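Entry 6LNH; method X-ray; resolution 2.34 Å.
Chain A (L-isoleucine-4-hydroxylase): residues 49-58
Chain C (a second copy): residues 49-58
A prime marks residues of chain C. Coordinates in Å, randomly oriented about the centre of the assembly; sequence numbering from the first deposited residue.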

# COMPACT_ATOMS: atom_id res chain seq x y z
N LEU A 49 -18.49 7.95 13.96
CA LEU A 49 -17.34 8.22 13.11
C LEU A 49 -17.76 8.36 11.65
O LEU A 49 -17.28 9.26 10.94
N THR A 50 -18.65 7.48 11.18
CA THR A 50 -19.12 7.56 9.80
C THR A 50 -19.82 8.89 9.53
O THR A 50 -19.62 9.49 8.47
N GLN A 51 -20.63 9.37 10.48
CA GLN A 51 -21.29 10.65 10.28
C GLN A 51 -20.28 11.79 10.24
O GLN A 51 -20.41 12.71 9.42
N ALA A 52 -19.27 11.75 11.11
CA ALA A 52 -18.22 12.76 11.09
C ALA A 52 -17.48 12.74 9.76
O ALA A 52 -17.14 13.80 9.21
N GLN A 53 -17.20 11.55 9.23
CA GLN A 53 -16.47 11.44 7.97
C GLN A 53 -17.28 11.98 6.80
O GLN A 53 -16.73 12.60 5.89
N LEU A 54 -18.60 11.76 6.82
CA LEU A 54 -19.43 12.19 5.70
C LEU A 54 -19.56 13.70 5.64
O LEU A 54 -19.86 14.24 4.57
N ASP A 55 -19.33 14.39 6.75
CA ASP A 55 -19.40 15.85 6.76
C ASP A 55 -18.29 16.49 5.94
O ASP A 55 -18.44 17.64 5.51
N TYR A 56 -17.18 15.78 5.70
CA TYR A 56 -16.08 16.36 4.93
C TYR A 56 -16.41 16.54 3.46
O TYR A 56 -15.69 17.26 2.76
N TYR A 57 -17.51 15.94 3.00
CA TYR A 57 -17.92 16.10 1.58
C TYR A 57 -18.71 17.41 1.43
O TYR A 57 -19.07 17.76 0.30
N ASN A 58 -18.93 18.10 2.55
CA ASN A 58 -19.71 19.37 2.57
C ASN A 58 -18.76 20.58 2.65
O ASN A 58 -19.23 21.70 2.43
N LEU C 49 -19.23 10.66 -9.84
CA LEU C 49 -18.66 9.54 -9.09
C LEU C 49 -18.82 9.73 -7.58
O LEU C 49 -19.20 8.79 -6.87
N THR C 50 -18.54 10.94 -7.08
CA THR C 50 -18.66 11.19 -5.64
C THR C 50 -20.08 10.95 -5.15
O THR C 50 -20.29 10.38 -4.07
N GLN C 51 -21.08 11.39 -5.92
CA GLN C 51 -22.47 11.17 -5.52
C GLN C 51 -22.82 9.69 -5.53
O GLN C 51 -23.49 9.19 -4.62
N ALA C 52 -22.37 8.97 -6.56
CA ALA C 52 -22.60 7.53 -6.62
C ALA C 52 -21.90 6.82 -5.47
O ALA C 52 -22.46 5.89 -4.87
N GLN C 53 -20.68 7.24 -5.14
CA GLN C 53 -19.94 6.59 -4.07
C GLN C 53 -20.62 6.80 -2.73
O GLN C 53 -20.65 5.90 -1.88
N LEU C 54 -21.19 7.99 -2.52
CA LEU C 54 -21.81 8.31 -1.24
C LEU C 54 -23.11 7.54 -1.04
O LEU C 54 -23.55 7.39 0.11
N ASP C 55 -23.74 7.07 -2.12
CA ASP C 55 -24.97 6.31 -1.99
C ASP C 55 -24.75 4.96 -1.33
O ASP C 55 -25.70 4.39 -0.78
N TYR C 56 -23.53 4.42 -1.35
CA TYR C 56 -23.28 3.13 -0.73
C TYR C 56 -23.37 3.19 0.79
O TYR C 56 -23.44 2.13 1.43
N TYR C 57 -23.37 4.38 1.37
CA TYR C 57 -23.60 4.55 2.80
C TYR C 57 -25.07 4.48 3.19
O TYR C 57 -25.39 4.61 4.37
N ASN C 58 -25.98 4.31 2.22
CA ASN C 58 -27.41 4.19 2.49
C ASN C 58 -27.93 2.76 2.41
O ASN C 58 -29.09 2.53 2.76

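Leu54 faces Leu54′ with their CA atoms 8.3 Å apart, while Thr50 CA lies 8.8 Å from Tyr57′ CA and Tyr57 CA 8.8 Å from Thr50′ CA. The matching distances describe a nearly symmetric, antiparallel pairing, which buries 302 Å² summed over both sides. Three residues per copy do the packing: Thr50 and Leu54, one helical turn apart, share a side with Tyr57 of the following 3-10 segment.

Apolar contact forms the centre. Both leucines adopt the m,t rotamer (chi1 -75° and -77°), and Leu54 CD2 meets Leu54′ CD2 at 3.5 Å. The CA-to-CB bond of Leu54 points sideways, yet the end of its side chain comes nearer to the other copy; that of Leu54′ points toward it.

The same methyls make the CH-pi contacts. Leu54 CD2 sits 4.0 Å from the centroid of the Tyr57′ ring (CG to CZ), 4° off the normal; Leu54′ CD2 sits 3.8 Å from the Tyr57 ring centroid, 5° off. Such small angles place each methyl over a ring face. Both tyrosines point toward the partner with chi1 in m and chi2 near 80°, and Tyr57 loses the largest area, 74 Å².

Threonine methyls approach the rings obliquely: Thr50 CG2 is 3.9 Å from Tyr57′ CD2, and Tyr57 CD2 is 3.6 Å from Thr50′ CG2. With chi1 in m, both threonines bring CG2 to the ring, while OG1 is hydrogen-bonded elsewhere in the structure.

No hydrogen bond crosses between the stretches. The CA-to-CB bonds of Gln53 and Gln53′ point toward the partner, but Gln53 OE1 stays 5.3 Å from Tyr57′ OH and Gln53′ OE1 5.2 Å from Tyr57 OH, too far for direct contact; each NE2 is hydrogen-bonded elsewhere. Asn58′ ND2 makes a weak hydrogen bond to Asp55′ OD1 at 3.4 Å.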

# COMPACT_ATOMS: atom_id res chain seq x y z
CB LEU A 49 -16.30 7.11 13.26
CG LEU A 49 -15.14 7.11 12.26
CD1 LEU A 49 -14.30 8.37 12.42
CD2 LEU A 49 -14.28 5.86 12.43
CB THR A 50 -20.05 6.38 9.50
OG1 THR A 50 -19.31 5.16 9.57
CG2 THR A 50 -20.66 6.51 8.11
CB GLN A 51 -22.32 10.93 11.38
CG GLN A 51 -23.16 9.76 11.84
CD GLN A 51 -24.16 10.17 12.89
OE1 GLN A 51 -24.07 11.26 13.46
NE2 GLN A 51 -25.14 9.31 13.16
CB ALA A 52 -17.26 12.55 12.25
CB GLN A 53 -16.08 9.99 7.70
CG GLN A 53 -14.98 9.46 8.59
CD GLN A 53 -14.80 7.97 8.43
OE1 GLN A 53 -15.64 7.29 7.84
NE2 GLN A 53 -13.69 7.44 8.94
CB LEU A 54 -20.82 11.55 5.80
CG LEU A 54 -20.90 10.07 5.44
CD1 LEU A 54 -22.32 9.53 5.59
CD2 LEU A 54 -20.39 9.86 4.03
CB ASP A 55 -19.34 16.36 8.20
CG ASP A 55 -19.69 17.83 8.31
OD1 ASP A 55 -20.85 18.18 8.03
OD2 ASP A 55 -18.80 18.62 8.67
CB TYR A 56 -14.82 15.50 5.07
CG TYR A 56 -14.08 15.76 6.36
CD1 TYR A 56 -14.58 15.32 7.58
CD2 TYR A 56 -12.89 16.48 6.36
CE1 TYR A 56 -13.91 15.56 8.76
CE2 TYR A 56 -12.22 16.72 7.54
CZ TYR A 56 -12.73 16.26 8.73
OH TYR A 56 -12.06 16.51 9.91
CB TYR A 57 -18.72 14.88 1.12
CG TYR A 57 -17.90 13.64 0.90
CD1 TYR A 57 -17.54 12.83 1.96
CD2 TYR A 57 -17.47 13.29 -0.37
CE1 TYR A 57 -16.78 11.69 1.76
CE2 TYR A 57 -16.71 12.15 -0.58
CZ TYR A 57 -16.36 11.35 0.49
OH TYR A 57 -15.61 10.23 0.29
CB ASN A 58 -20.73 19.40 3.71
CG ASN A 58 -21.78 18.32 3.57
OD1 ASN A 58 -22.18 17.97 2.47
ND2 ASN A 58 -22.24 17.79 4.69
CB LEU C 49 -17.19 9.38 -9.46
CG LEU C 49 -16.40 8.26 -8.79
CD1 LEU C 49 -17.03 6.91 -9.12
CD2 LEU C 49 -14.95 8.30 -9.24
CB THR C 50 -18.19 12.60 -5.30
OG1 THR C 50 -16.80 12.73 -5.60
CG2 THR C 50 -18.41 12.90 -3.82
CB GLN C 51 -23.43 11.91 -6.45
CG GLN C 51 -23.14 13.37 -6.69
CD GLN C 51 -24.14 13.98 -7.66
OE1 GLN C 51 -25.08 13.31 -8.10
NE2 GLN C 51 -23.95 15.25 -8.00
CB ALA C 52 -22.14 6.97 -7.96
CB GLN C 53 -18.51 7.12 -4.01
CG GLN C 53 -17.58 6.59 -5.09
CD GLN C 53 -16.24 7.28 -5.07
OE1 GLN C 53 -16.11 8.39 -4.55
NE2 GLN C 53 -15.22 6.64 -5.64
CB LEU C 54 -22.07 9.81 -1.14
CG LEU C 54 -20.85 10.68 -0.82
CD1 LEU C 54 -21.20 12.17 -0.87
CD2 LEU C 54 -20.27 10.31 0.53
CB ASP C 55 -25.62 6.11 -3.36
CG ASP C 55 -27.04 5.58 -3.25
OD1 ASP C 55 -27.83 6.16 -2.48
OD2 ASP C 55 -27.36 4.57 -3.92
CB TYR C 56 -21.91 2.58 -1.15
CG TYR C 56 -21.91 1.99 -2.54
CD1 TYR C 56 -22.01 2.80 -3.67
CD2 TYR C 56 -21.85 0.61 -2.73
CE1 TYR C 56 -22.02 2.25 -4.94
CE2 TYR C 56 -21.86 0.06 -3.99
CZ TYR C 56 -21.95 0.88 -5.10
OH TYR C 56 -21.96 0.33 -6.36
CB TYR C 57 -22.99 5.87 3.29
CG TYR C 57 -21.48 5.93 3.20
CD1 TYR C 57 -20.85 6.17 1.98
CD2 TYR C 57 -20.69 5.74 4.32
CE1 TYR C 57 -19.47 6.23 1.89
CE2 TYR C 57 -19.31 5.79 4.24
CZ TYR C 57 -18.71 6.03 3.03
OH TYR C 57 -17.33 6.08 2.94
CB ASN C 58 -28.20 5.09 1.53
CG ASN C 58 -27.95 6.57 1.77
OD1 ASN C 58 -28.05 7.05 2.89
ND2 ASN C 58 -27.60 7.29 0.71